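Local atomic coordinates of cell division protein FtsZ 1 (Methanocaldococcus jannaschii, PDB entry 2VAP), a protein that binds and probably hydrolyses GTP, and probably polymerises into the contractile Z ring that marks the site of cell division. Residues I190-L195 / V210-L215; V157-P161 / A173-L177; A249-I253 / S272-V277; A282-H288 / V333-G339. All coordinates share one frame; numbering follows the deposited sequence.

In the fold
Contacts 1 and 2 lie in the nucleotide-binding half of this tubulin-like fold, and contacts 3 and 4 in the C-terminal domain. Along the chain the order is contact 2, contact 1, contact 3, contact 4, none interleaved. Contacts 1 and 2 have centres about 12 Å apart, share the parallel sheet through neighbouring strands 153-160 and 186-191, and both touch GDP. Contacts 3 and 4 have centres about 9 Å apart and share the mixed sheet through strands 249-256 and 331-338. Helix 204-227 joins the halves: contact 1 touches contact 3 where Val214 meets Leu274, with centres about 10 Å apart. Packing thus runs unbroken from the guanine pocket to the C-terminal sheet.

Contact 1 (I190-L195 / V210-L215); sequences IPNEKL and VADEVL. With GDP (guanosine-5'-diphosphate), chain B.
Ile190 and Val214 meet through methyls that their torsions carry forward: Ile190 CG2 and Val214 CG1 (chi1 171°) each lie anti to their own backbone N, and the two are 4.0 Å apart. The two side chains run in opposite senses as they pass. The other Val214 methyl, CG2, beside its backbone N, receives Leu195 CD2 at 3.7 Å. Val214 thus touches both the end of strand 186-191 and the turn that follows it, one methyl to each. Leu195 divides its own two methyls. CD2 serves Val214, while CD1 rests on Ala211 CB at 3.8 Å.

No direct hydrogen bond joins the two segments. A water bridges them instead, donating to Ala211 O at 3.1 Å and taking a weak bond from Asn192 ND2.

The helix also supplies part of the guanine pocket, including the GTP-binding residue Asp212. Asp212 OD1 accepts from both GDP N1 and GDP N2, each at 2.7 Å. The N-H...O angles are 142° and 139°, so both bonds are bent as one oxygen spans two donors. Ala211 CB comes to 3.5 Å from GDP N2, and Leu215 CD1 also packs against this amino group, 3.8 Å from GDP N2. With an alanine in place of Asp212, guanine N1 and N2 would probably lose their shared acceptor and the base be held less firmly.

Around the contact, Ile190 pairs through its backbone with Val158 and Leu160 of strand 153-160. Leu274 packs on Ile190, Leu195 and Val214, and Ile251 of strand 249-256 reaches Ile190 and Val214. Leu215 faces helix 46-59 at Thr52.

Contact 2 (V157-P161 / A173-L177); sequences VVTLP and AMEGL. With GDP (guanosine-5'-diphosphate), chain B.
Leu160 reaches across to Ala173, Met174 and Leu177 in the beta-alpha-beta unit made by strand 153-160, helix 167-181 and strand 186-191. Here the helix returns over the sheet, and the axes of segments 157-160 and 173-177 run nearly antiparallel at 154°. Their closest approach is 9.5 Å, a gap filled by aliphatic side chains.

The main bump is the forked end of Leu160. It enters a hollow with Ala173 as its floor and Met174 and Leu177 as its walls. CD2 goes deepest, lying 4.0 Å from Ala173 CB and 3.8 Å from Met174 SD. CD1 also touches the sulfur, so both branches of the fork rest against it. The bend of Met174 at chi2 (-56°) sets SD against this fork, and Met174 lies athwart Leu160. Leu177 CD2 closes the hollow at a looser 4.3 Å from Leu160 CD2.

A smaller bump comes the other way. Leu177 CG stands anti to its backbone N (chi1 -164°), and CD1 comes against the CG2 branch of Val158 at 4.0 Å, with Leu131 beside both residues. There are no hydrogen bonds between the segments; the fit is purely apolar. Leu131 also touches Ala173, while Leu351 of strand 350-353 lies on Leu160, Met174 and Leu177.

At the end of the strand, Pro161 turns the packing toward the nucleotide. Its CA lies 3.5 Å from GDP O2', and its CB also reaches the ribose hydroxyls. The GTP-binding residues Glu165 and Arg169 lie close by. On the helix side of the same ring, Pro161 CD sits 3.5 Å from Ala173 CB.

Contact 3 (A249-I253 / S272-V277); sequences AMIGI and SPLLDV
Met250 and Leu274 carry the largest buried areas of this contact, followed by Ile251. They pack strand 249-256 of the C-terminal mixed sheet against a type I beta turn, Ser272 to Leu275, continued by inverse gamma turns centred on Leu275 and Asp276.

Met250 extends along the turn. Its CB lies 4.1 Å from Leu275 CD2, and its SD reaches Val277 CG1 at 3.8 Å. The sulfur also lies beside the Asp276 backbone.

Leu274 runs alongside Ile251 in the same sense. Leu274 CD1 meets Ile251 CD1 at 4.1 Å, while the CB of Leu274 lies against Ile251 O. Ile251 CG1 takes the place between backbone N and carbonyl carbon (chi1 70°), which swings CD1 round to Leu274. Ala218 of helix 204-227 also packs on Ile251.

No direct hydrogen bond crosses between the segments, and two waters supply the polar links. The first accepts from Ile251 N and donates to Leu274 O.

Ser272 OG takes the Leu274 N-H at 3.3 Å, an ST turn that braces the start of the beta turn. Losing the Ser272 hydroxyl to an alanine is likely to leave Leu274 N without this acceptor and the second water short of one partner. That water donates to Ile253 O at 2.7 Å and lies 2.8 Å from Ser272 OG.

Contact 4 (A282-H288 / V333-G339); sequences ATGALIH and VLLVITG
Leu286 and Val336 form a hydrogen-bonded pair in the antiparallel strands 284-291 and 331-338, inner neighbours in the C-terminal mixed sheet. Leu286 N gives to Val336 O at 2.8 Å, and the return bond from Val336 N is nearly straight at 173°.

The Leu286 side chain leaves the sheet on the face of Val336 and Thr338. CB stands 4.3 Å from Val336 CB. CG lies anti to the carbonyl carbon (chi1 -62°) and leads to two methyls. CD1 lies 4.1 Å from Val336 O and turns across the neighbouring strand to Thr338 CG2, also at 4.1 Å, the two side chains roughly perpendicular. Beyond the pair of strands, Leu286 meets Leu222 and Leu225 of helix 204-227, which covers this face.

On the other face, Ile287 and Leu335 lie side by side, with Ile287 CG1 against Leu335 CD1. Helix 297-310 covers them through Val303 and Val307.

The pairing ends in a classic beta bulge, where Thr283 and Gly284 both face Thr338. Gly284, with no side chain, lets Thr338 OG1 come to 3.2 Å from its CA. Thr338 O accepts from Thr283 N at 3.1 Å and, weakly, from Gly284 N at 3.5 Å.

Contact 1 (I190-L195 / V210-L215)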
# COMPACT_ATOMS: atom_id res chain seq x y z
N ILE A 190 3.29 5.62 -5.41
CA ILE A 190 3.30 5.01 -6.73
C ILE A 190 3.00 6.07 -7.79
O ILE A 190 1.88 6.57 -7.87
CB ILE A 190 2.26 3.86 -6.84
CG1 ILE A 190 2.50 2.80 -5.76
CG2 ILE A 190 2.28 3.22 -8.24
CD1 ILE A 190 1.30 1.92 -5.46
N PRO A 191 4.01 6.43 -8.61
CA PRO A 191 3.76 7.41 -9.66
C PRO A 191 3.09 6.76 -10.87
O PRO A 191 3.73 6.00 -11.59
CB PRO A 191 5.15 7.94 -10.00
CG PRO A 191 6.11 6.87 -9.56
CD PRO A 191 5.41 5.95 -8.60
N ASN A 192 1.80 7.06 -11.07
CA ASN A 192 1.04 6.50 -12.19
C ASN A 192 1.68 6.74 -13.56
O ASN A 192 1.56 5.91 -14.45
CB ASN A 192 -0.41 7.01 -12.20
CG ASN A 192 -1.31 6.30 -11.19
OD1 ASN A 192 -2.42 6.75 -10.91
ND2 ASN A 192 -0.84 5.17 -10.66
N GLU A 193 2.36 7.88 -13.70
CA GLU A 193 3.03 8.22 -14.96
C GLU A 193 4.00 7.12 -15.42
O GLU A 193 4.12 6.86 -16.62
CB GLU A 193 3.73 9.57 -14.86
CG GLU A 193 4.37 10.08 -16.16
CD GLU A 193 3.36 10.36 -17.28
OE1 GLU A 193 2.14 10.39 -17.02
OE2 GLU A 193 3.80 10.58 -18.43
N LYS A 194 4.66 6.48 -14.47
CA LYS A 194 5.62 5.41 -14.78
C LYS A 194 4.97 4.13 -15.30
O LYS A 194 5.65 3.27 -15.87
CB LYS A 194 6.53 5.11 -13.58
CG LYS A 194 7.35 6.31 -13.07
CD LYS A 194 8.24 6.93 -14.16
CE LYS A 194 9.51 6.13 -14.39
NZ LYS A 194 10.50 6.88 -15.21
N LEU A 195 3.65 4.01 -15.12
CA LEU A 195 2.90 2.88 -15.68
C LEU A 195 2.93 2.91 -17.21
O LEU A 195 2.82 1.87 -17.86
CB LEU A 195 1.45 2.88 -15.19
CG LEU A 195 1.20 2.69 -13.69
CD1 LEU A 195 -0.24 3.00 -13.36
CD2 LEU A 195 1.57 1.29 -13.24
N VAL A 210 -5.02 -0.57 -15.06
CA VAL A 210 -3.68 -1.04 -14.74
C VAL A 210 -3.27 -0.49 -13.37
O VAL A 210 -2.70 -1.21 -12.54
CB VAL A 210 -2.64 -0.64 -15.83
CG1 VAL A 210 -1.23 -1.06 -15.43
CG2 VAL A 210 -3.02 -1.26 -17.17
N ALA A 211 -3.58 0.79 -13.13
CA ALA A 211 -3.33 1.43 -11.84
C ALA A 211 -4.07 0.72 -10.71
O ALA A 211 -3.55 0.62 -9.59
CB ALA A 211 -3.72 2.91 -11.90
N ASP A 212 -5.28 0.24 -11.00
CA ASP A 212 -6.06 -0.56 -10.06
C ASP A 212 -5.30 -1.81 -9.63
O ASP A 212 -5.17 -2.08 -8.43
CB ASP A 212 -7.40 -0.98 -10.68
CG ASP A 212 -8.37 0.17 -10.84
OD1 ASP A 212 -8.20 1.20 -10.16
OD2 ASP A 212 -9.32 0.03 -11.64
N GLU A 213 -4.80 -2.56 -10.61
CA GLU A 213 -4.08 -3.81 -10.37
C GLU A 213 -2.82 -3.59 -9.54
O GLU A 213 -2.50 -4.39 -8.66
CB GLU A 213 -3.73 -4.50 -11.69
CG GLU A 213 -4.93 -4.95 -12.52
CD GLU A 213 -5.76 -6.03 -11.84
OE1 GLU A 213 -7.00 -5.97 -11.96
OE2 GLU A 213 -5.18 -6.93 -11.20
N VAL A 214 -2.10 -2.51 -9.83
CA VAL A 214 -0.87 -2.17 -9.12
C VAL A 214 -1.15 -1.81 -7.66
O VAL A 214 -0.46 -2.28 -6.76
CB VAL A 214 -0.09 -1.04 -9.85
CG1 VAL A 214 1.07 -0.53 -9.00
CG2 VAL A 214 0.42 -1.54 -11.19
N LEU A 215 -2.18 -1.00 -7.44
CA LEU A 215 -2.62 -0.65 -6.09
C LEU A 215 -3.04 -1.87 -5.28
O LEU A 215 -2.68 -2.01 -4.11
CB LEU A 215 -3.77 0.37 -6.13
CG LEU A 215 -3.41 1.86 -6.17
CD1 LEU A 215 -4.63 2.68 -6.58
CD2 LEU A 215 -2.86 2.34 -4.83
PB GDP B . -11.57 11.97 -5.36
O1B GDP B . -12.02 13.42 -5.26
O2B GDP B . -12.78 11.07 -5.25
O3B GDP B . -10.60 11.68 -4.25
O3A GDP B . -10.86 11.78 -6.79
PA GDP B . -10.62 10.35 -7.49
O1A GDP B . -10.34 9.26 -6.48
O2A GDP B . -11.77 9.98 -8.39
O5' GDP B . -9.31 10.63 -8.37
C5' GDP B . -8.11 11.08 -7.76
C4' GDP B . -6.91 10.54 -8.52
O4' GDP B . -6.96 9.11 -8.56
C3' GDP B . -6.91 11.01 -9.97
O3' GDP B . -6.13 12.20 -10.13
C2' GDP B . -6.35 9.83 -10.74
O2' GDP B . -4.93 9.94 -10.86
C1' GDP B . -6.67 8.63 -9.88
N9 GDP B . -7.83 7.85 -10.40
C8 GDP B . -8.98 8.33 -10.91
N7 GDP B . -9.81 7.31 -11.28
C5 GDP B . -9.18 6.16 -11.00
C6 GDP B . -9.47 4.71 -11.14
O6 GDP B . -10.55 4.31 -11.62
N1 GDP B . -8.54 3.83 -10.73
C2 GDP B . -7.36 4.23 -10.20
N2 GDP B . -6.46 3.29 -9.80
N3 GDP B . -7.03 5.53 -10.05
C4 GDP B . -7.88 6.52 -10.42
O HOH W 1 -0.97 2.28 -9.51

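Contact 2 (V157-P161 / A173-L177)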
# COMPACT_ATOMS: atom_id res chain seq x y z
N VAL A 157 -0.42 4.07 1.20
CA VAL A 157 -0.10 3.55 -0.13
C VAL A 157 -0.93 4.34 -1.12
O VAL A 157 -2.14 4.13 -1.25
CB VAL A 157 -0.38 2.03 -0.26
CG1 VAL A 157 0.05 1.52 -1.64
CG2 VAL A 157 0.33 1.24 0.83
N VAL A 158 -0.28 5.28 -1.80
CA VAL A 158 -0.98 6.27 -2.62
C VAL A 158 -0.37 6.40 -4.01
O VAL A 158 0.82 6.13 -4.20
CB VAL A 158 -1.02 7.67 -1.94
CG1 VAL A 158 -1.89 7.63 -0.68
CG2 VAL A 158 0.39 8.17 -1.62
N THR A 159 -1.19 6.83 -4.97
CA THR A 159 -0.70 7.11 -6.31
C THR A 159 -0.62 8.61 -6.58
O THR A 159 -1.38 9.39 -6.00
CB THR A 159 -1.58 6.47 -7.41
OG1 THR A 159 -2.91 7.00 -7.34
CG2 THR A 159 -1.63 4.96 -7.27
N LEU A 160 0.31 8.99 -7.44
CA LEU A 160 0.34 10.33 -8.01
C LEU A 160 -0.26 10.25 -9.42
O LEU A 160 -0.09 9.24 -10.09
CB LEU A 160 1.77 10.88 -8.06
CG LEU A 160 2.48 11.15 -6.73
CD1 LEU A 160 3.93 11.52 -6.98
CD2 LEU A 160 1.78 12.24 -5.92
N PRO A 161 -0.96 11.32 -9.86
CA PRO A 161 -1.68 11.28 -11.13
C PRO A 161 -0.79 11.19 -12.37
O PRO A 161 0.41 11.48 -12.30
CB PRO A 161 -2.45 12.61 -11.13
CG PRO A 161 -1.66 13.50 -10.25
CD PRO A 161 -1.11 12.62 -9.18
N ALA A 173 -2.06 16.94 -5.65
CA ALA A 173 -1.53 15.66 -5.20
C ALA A 173 -0.26 15.81 -4.36
O ALA A 173 -0.11 15.16 -3.32
CB ALA A 173 -1.25 14.75 -6.39
N MET A 174 0.64 16.68 -4.81
CA MET A 174 1.92 16.89 -4.14
C MET A 174 1.78 17.64 -2.82
O MET A 174 2.55 17.41 -1.88
CB MET A 174 2.91 17.60 -5.07
CG MET A 174 3.42 16.74 -6.22
SD MET A 174 4.19 15.19 -5.69
CE MET A 174 5.61 15.79 -4.77
N GLU A 175 0.79 18.53 -2.74
CA GLU A 175 0.45 19.21 -1.49
C GLU A 175 -0.12 18.21 -0.49
O GLU A 175 0.19 18.28 0.71
CB GLU A 175 -0.52 20.36 -1.73
CG GLU A 175 0.11 21.58 -2.39
CD GLU A 175 -0.87 22.72 -2.65
OE1 GLU A 175 -2.10 22.51 -2.50
OE2 GLU A 175 -0.41 23.82 -3.00
N GLY A 176 -0.94 17.28 -0.98
CA GLY A 176 -1.48 16.20 -0.17
C GLY A 176 -0.42 15.22 0.30
O GLY A 176 -0.50 14.70 1.42
N LEU A 177 0.57 14.98 -0.55
CA LEU A 177 1.69 14.10 -0.22
C LEU A 177 2.54 14.70 0.91
O LEU A 177 3.03 13.97 1.78
CB LEU A 177 2.55 13.84 -1.46
CG LEU A 177 3.56 12.68 -1.45
CD1 LEU A 177 2.86 11.33 -1.42
CD2 LEU A 177 4.47 12.78 -2.66
PB GDP B . -11.57 11.97 -5.36
O1B GDP B . -12.02 13.42 -5.26
O2B GDP B . -12.78 11.07 -5.25
O3B GDP B . -10.60 11.68 -4.25
O3A GDP B . -10.86 11.78 -6.79
PA GDP B . -10.62 10.35 -7.49
O1A GDP B . -10.34 9.26 -6.48
O2A GDP B . -11.77 9.98 -8.39
O5' GDP B . -9.31 10.63 -8.37
C5' GDP B . -8.11 11.08 -7.76
C4' GDP B . -6.91 10.54 -8.52
O4' GDP B . -6.96 9.11 -8.56
C3' GDP B . -6.91 11.01 -9.97
O3' GDP B . -6.13 12.20 -10.13
C2' GDP B . -6.35 9.83 -10.74
O2' GDP B . -4.93 9.94 -10.86
C1' GDP B . -6.67 8.63 -9.88
N9 GDP B . -7.83 7.85 -10.40
C8 GDP B . -8.98 8.33 -10.91
N7 GDP B . -9.81 7.31 -11.28
C5 GDP B . -9.18 6.16 -11.00
C6 GDP B . -9.47 4.71 -11.14
O6 GDP B . -10.55 4.31 -11.62
N1 GDP B . -8.54 3.83 -10.73
C2 GDP B . -7.36 4.23 -10.20
N2 GDP B . -6.46 3.29 -9.80
N3 GDP B . -7.03 5.53 -10.05
C4 GDP B . -7.88 6.52 -10.42

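Contact 3 (A249-I253 / S272-V277)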
# COMPACT_ATOMS: atom_id res chain seq x y z
N ALA A 249 8.74 5.62 0.61
CA ALA A 249 8.92 4.30 0.04
C ALA A 249 8.36 4.22 -1.38
O ALA A 249 7.44 4.95 -1.74
CB ALA A 249 8.27 3.24 0.92
N MET A 250 8.94 3.33 -2.18
CA MET A 250 8.46 3.06 -3.54
C MET A 250 8.46 1.56 -3.80
O MET A 250 9.14 0.80 -3.10
CB MET A 250 9.32 3.79 -4.58
CG MET A 250 9.14 5.30 -4.58
SD MET A 250 10.21 6.13 -5.76
CE MET A 250 10.01 7.83 -5.26
N ILE A 251 7.69 1.13 -4.80
CA ILE A 251 7.53 -0.30 -5.08
C ILE A 251 8.12 -0.74 -6.41
O ILE A 251 8.29 0.07 -7.33
CB ILE A 251 6.04 -0.76 -4.99
CG1 ILE A 251 5.21 -0.20 -6.16
CG2 ILE A 251 5.43 -0.39 -3.64
CD1 ILE A 251 3.86 -0.88 -6.36
N GLY A 252 8.45 -2.02 -6.49
CA GLY A 252 8.84 -2.68 -7.73
C GLY A 252 8.10 -4.00 -7.82
O GLY A 252 8.06 -4.76 -6.86
N ILE A 253 7.51 -4.26 -8.98
CA ILE A 253 6.79 -5.51 -9.22
C ILE A 253 7.39 -6.25 -10.41
O ILE A 253 7.64 -5.67 -11.47
CB ILE A 253 5.27 -5.28 -9.45
CG1 ILE A 253 4.64 -4.55 -8.25
CG2 ILE A 253 4.54 -6.60 -9.70
CD1 ILE A 253 3.26 -3.97 -8.51
N SER A 272 12.02 -2.22 -12.16
CA SER A 272 10.67 -1.69 -12.37
C SER A 272 10.66 -0.17 -12.51
O SER A 272 11.32 0.53 -11.74
CB SER A 272 9.74 -2.12 -11.23
OG SER A 272 8.44 -1.56 -11.39
N PRO A 273 9.90 0.35 -13.50
CA PRO A 273 9.72 1.79 -13.67
C PRO A 273 9.10 2.46 -12.44
O PRO A 273 9.32 3.65 -12.21
CB PRO A 273 8.76 1.89 -14.86
CG PRO A 273 8.95 0.62 -15.60
CD PRO A 273 9.19 -0.41 -14.55
N LEU A 274 8.35 1.69 -11.65
CA LEU A 274 7.71 2.20 -10.44
C LEU A 274 8.70 2.55 -9.33
O LEU A 274 8.40 3.36 -8.45
CB LEU A 274 6.65 1.22 -9.93
CG LEU A 274 5.47 0.92 -10.87
CD1 LEU A 274 4.62 -0.22 -10.31
CD2 LEU A 274 4.62 2.16 -11.12
N LEU A 275 9.89 1.94 -9.37
CA LEU A 275 10.99 2.33 -8.49
C LEU A 275 11.67 3.58 -9.06
O LEU A 275 12.81 3.51 -9.53
CB LEU A 275 11.99 1.19 -8.30
CG LEU A 275 11.65 0.06 -7.32
CD1 LEU A 275 12.71 -1.03 -7.39
CD2 LEU A 275 11.52 0.58 -5.89
N ASP A 276 10.96 4.70 -9.00
CA ASP A 276 11.41 5.95 -9.60
C ASP A 276 12.37 6.70 -8.67
O ASP A 276 12.11 7.84 -8.27
CB ASP A 276 10.19 6.82 -9.97
CG ASP A 276 10.52 7.93 -10.96
OD1 ASP A 276 9.68 8.83 -11.13
OD2 ASP A 276 11.62 7.90 -11.57
N VAL A 277 13.48 6.04 -8.35
CA VAL A 277 14.49 6.56 -7.42
C VAL A 277 15.79 5.77 -7.58
O VAL A 277 15.78 4.63 -8.04
CB VAL A 277 13.99 6.51 -5.94
CG1 VAL A 277 13.82 5.07 -5.45
CG2 VAL A 277 14.91 7.30 -5.01
O HOH W 2 6.46 3.10 -6.50
O HOH W 3 7.20 -3.47 -12.99

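Contact 4 (A282-H288 / V333-G339)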
# COMPACT_ATOMS: atom_id res chain seq x y z
N ALA A 282 18.41 3.60 -0.39
CA ALA A 282 17.50 2.82 0.45
C ALA A 282 18.16 2.37 1.74
O ALA A 282 19.32 1.97 1.75
CB ALA A 282 16.98 1.63 -0.32
N THR A 283 17.39 2.42 2.83
CA THR A 283 17.86 1.98 4.14
C THR A 283 17.11 0.75 4.63
O THR A 283 17.46 0.16 5.66
CB THR A 283 17.75 3.11 5.20
OG1 THR A 283 16.40 3.59 5.25
CG2 THR A 283 18.68 4.27 4.85
N GLY A 284 16.07 0.36 3.90
CA GLY A 284 15.27 -0.81 4.24
C GLY A 284 14.47 -1.35 3.07
O GLY A 284 14.34 -0.68 2.04
N ALA A 285 13.94 -2.56 3.23
CA ALA A 285 13.14 -3.20 2.19
C ALA A 285 12.21 -4.27 2.74
O ALA A 285 12.56 -4.99 3.68
CB ALA A 285 14.04 -3.80 1.11
N LEU A 286 11.03 -4.37 2.14
CA LEU A 286 10.13 -5.50 2.37
C LEU A 286 10.02 -6.28 1.07
O LEU A 286 9.84 -5.70 -0.00
CB LEU A 286 8.75 -5.04 2.84
CG LEU A 286 8.64 -4.28 4.17
CD1 LEU A 286 8.72 -2.78 3.95
CD2 LEU A 286 7.35 -4.64 4.88
N ILE A 287 10.15 -7.60 1.16
CA ILE A 287 10.07 -8.48 -0.01
C ILE A 287 8.99 -9.53 0.19
O ILE A 287 9.02 -10.29 1.16
CB ILE A 287 11.42 -9.20 -0.29
CG1 ILE A 287 12.58 -8.20 -0.36
CG2 ILE A 287 11.33 -10.03 -1.58
CD1 ILE A 287 13.95 -8.85 -0.41
N HIS A 288 8.02 -9.55 -0.72
CA HIS A 288 7.00 -10.59 -0.72
C HIS A 288 7.14 -11.42 -1.99
O HIS A 288 6.87 -10.95 -3.10
CB HIS A 288 5.59 -9.99 -0.63
CG HIS A 288 4.52 -10.99 -0.31
ND1 HIS A 288 3.29 -10.63 0.20
CD2 HIS A 288 4.51 -12.34 -0.40
CE1 HIS A 288 2.56 -11.71 0.39
NE2 HIS A 288 3.27 -12.77 0.03
N VAL A 333 7.13 -11.14 -7.63
CA VAL A 333 7.90 -10.51 -6.57
C VAL A 333 7.43 -9.07 -6.34
O VAL A 333 7.44 -8.26 -7.27
CB VAL A 333 9.43 -10.54 -6.86
CG1 VAL A 333 10.21 -9.71 -5.84
CG2 VAL A 333 9.94 -11.97 -6.87
N LEU A 334 7.00 -8.78 -5.12
CA LEU A 334 6.73 -7.41 -4.70
C LEU A 334 7.87 -6.91 -3.84
O LEU A 334 8.22 -7.52 -2.82
CB LEU A 334 5.40 -7.31 -3.94
CG LEU A 334 5.10 -5.95 -3.27
CD1 LEU A 334 4.83 -4.86 -4.31
CD2 LEU A 334 3.94 -6.06 -2.29
N LEU A 335 8.47 -5.80 -4.26
CA LEU A 335 9.55 -5.16 -3.53
C LEU A 335 9.10 -3.78 -3.08
O LEU A 335 8.64 -2.98 -3.89
CB LEU A 335 10.79 -5.07 -4.42
CG LEU A 335 12.08 -4.45 -3.86
CD1 LEU A 335 12.67 -5.30 -2.75
CD2 LEU A 335 13.09 -4.24 -4.98
N VAL A 336 9.21 -3.52 -1.78
CA VAL A 336 8.92 -2.20 -1.23
C VAL A 336 10.19 -1.66 -0.59
O VAL A 336 10.65 -2.16 0.44
CB VAL A 336 7.75 -2.23 -0.20
CG1 VAL A 336 7.48 -0.83 0.34
CG2 VAL A 336 6.49 -2.80 -0.84
N ILE A 337 10.76 -0.63 -1.22
CA ILE A 337 12.02 -0.04 -0.80
C ILE A 337 11.76 1.20 0.04
O ILE A 337 11.05 2.11 -0.39
CB ILE A 337 12.88 0.31 -2.05
CG1 ILE A 337 13.26 -0.95 -2.84
CG2 ILE A 337 14.11 1.12 -1.67
CD1 ILE A 337 14.21 -1.90 -2.13
N THR A 338 12.34 1.24 1.24
CA THR A 338 12.07 2.33 2.20
C THR A 338 13.28 3.24 2.45
O THR A 338 14.42 2.87 2.16
CB THR A 338 11.56 1.78 3.56
OG1 THR A 338 12.59 1.00 4.18
CG2 THR A 338 10.31 0.93 3.38
N GLY A 339 13.00 4.42 2.99
CA GLY A 339 14.04 5.38 3.36
C GLY A 339 14.69 6.09 2.19
O GLY A 339 15.87 6.46 2.26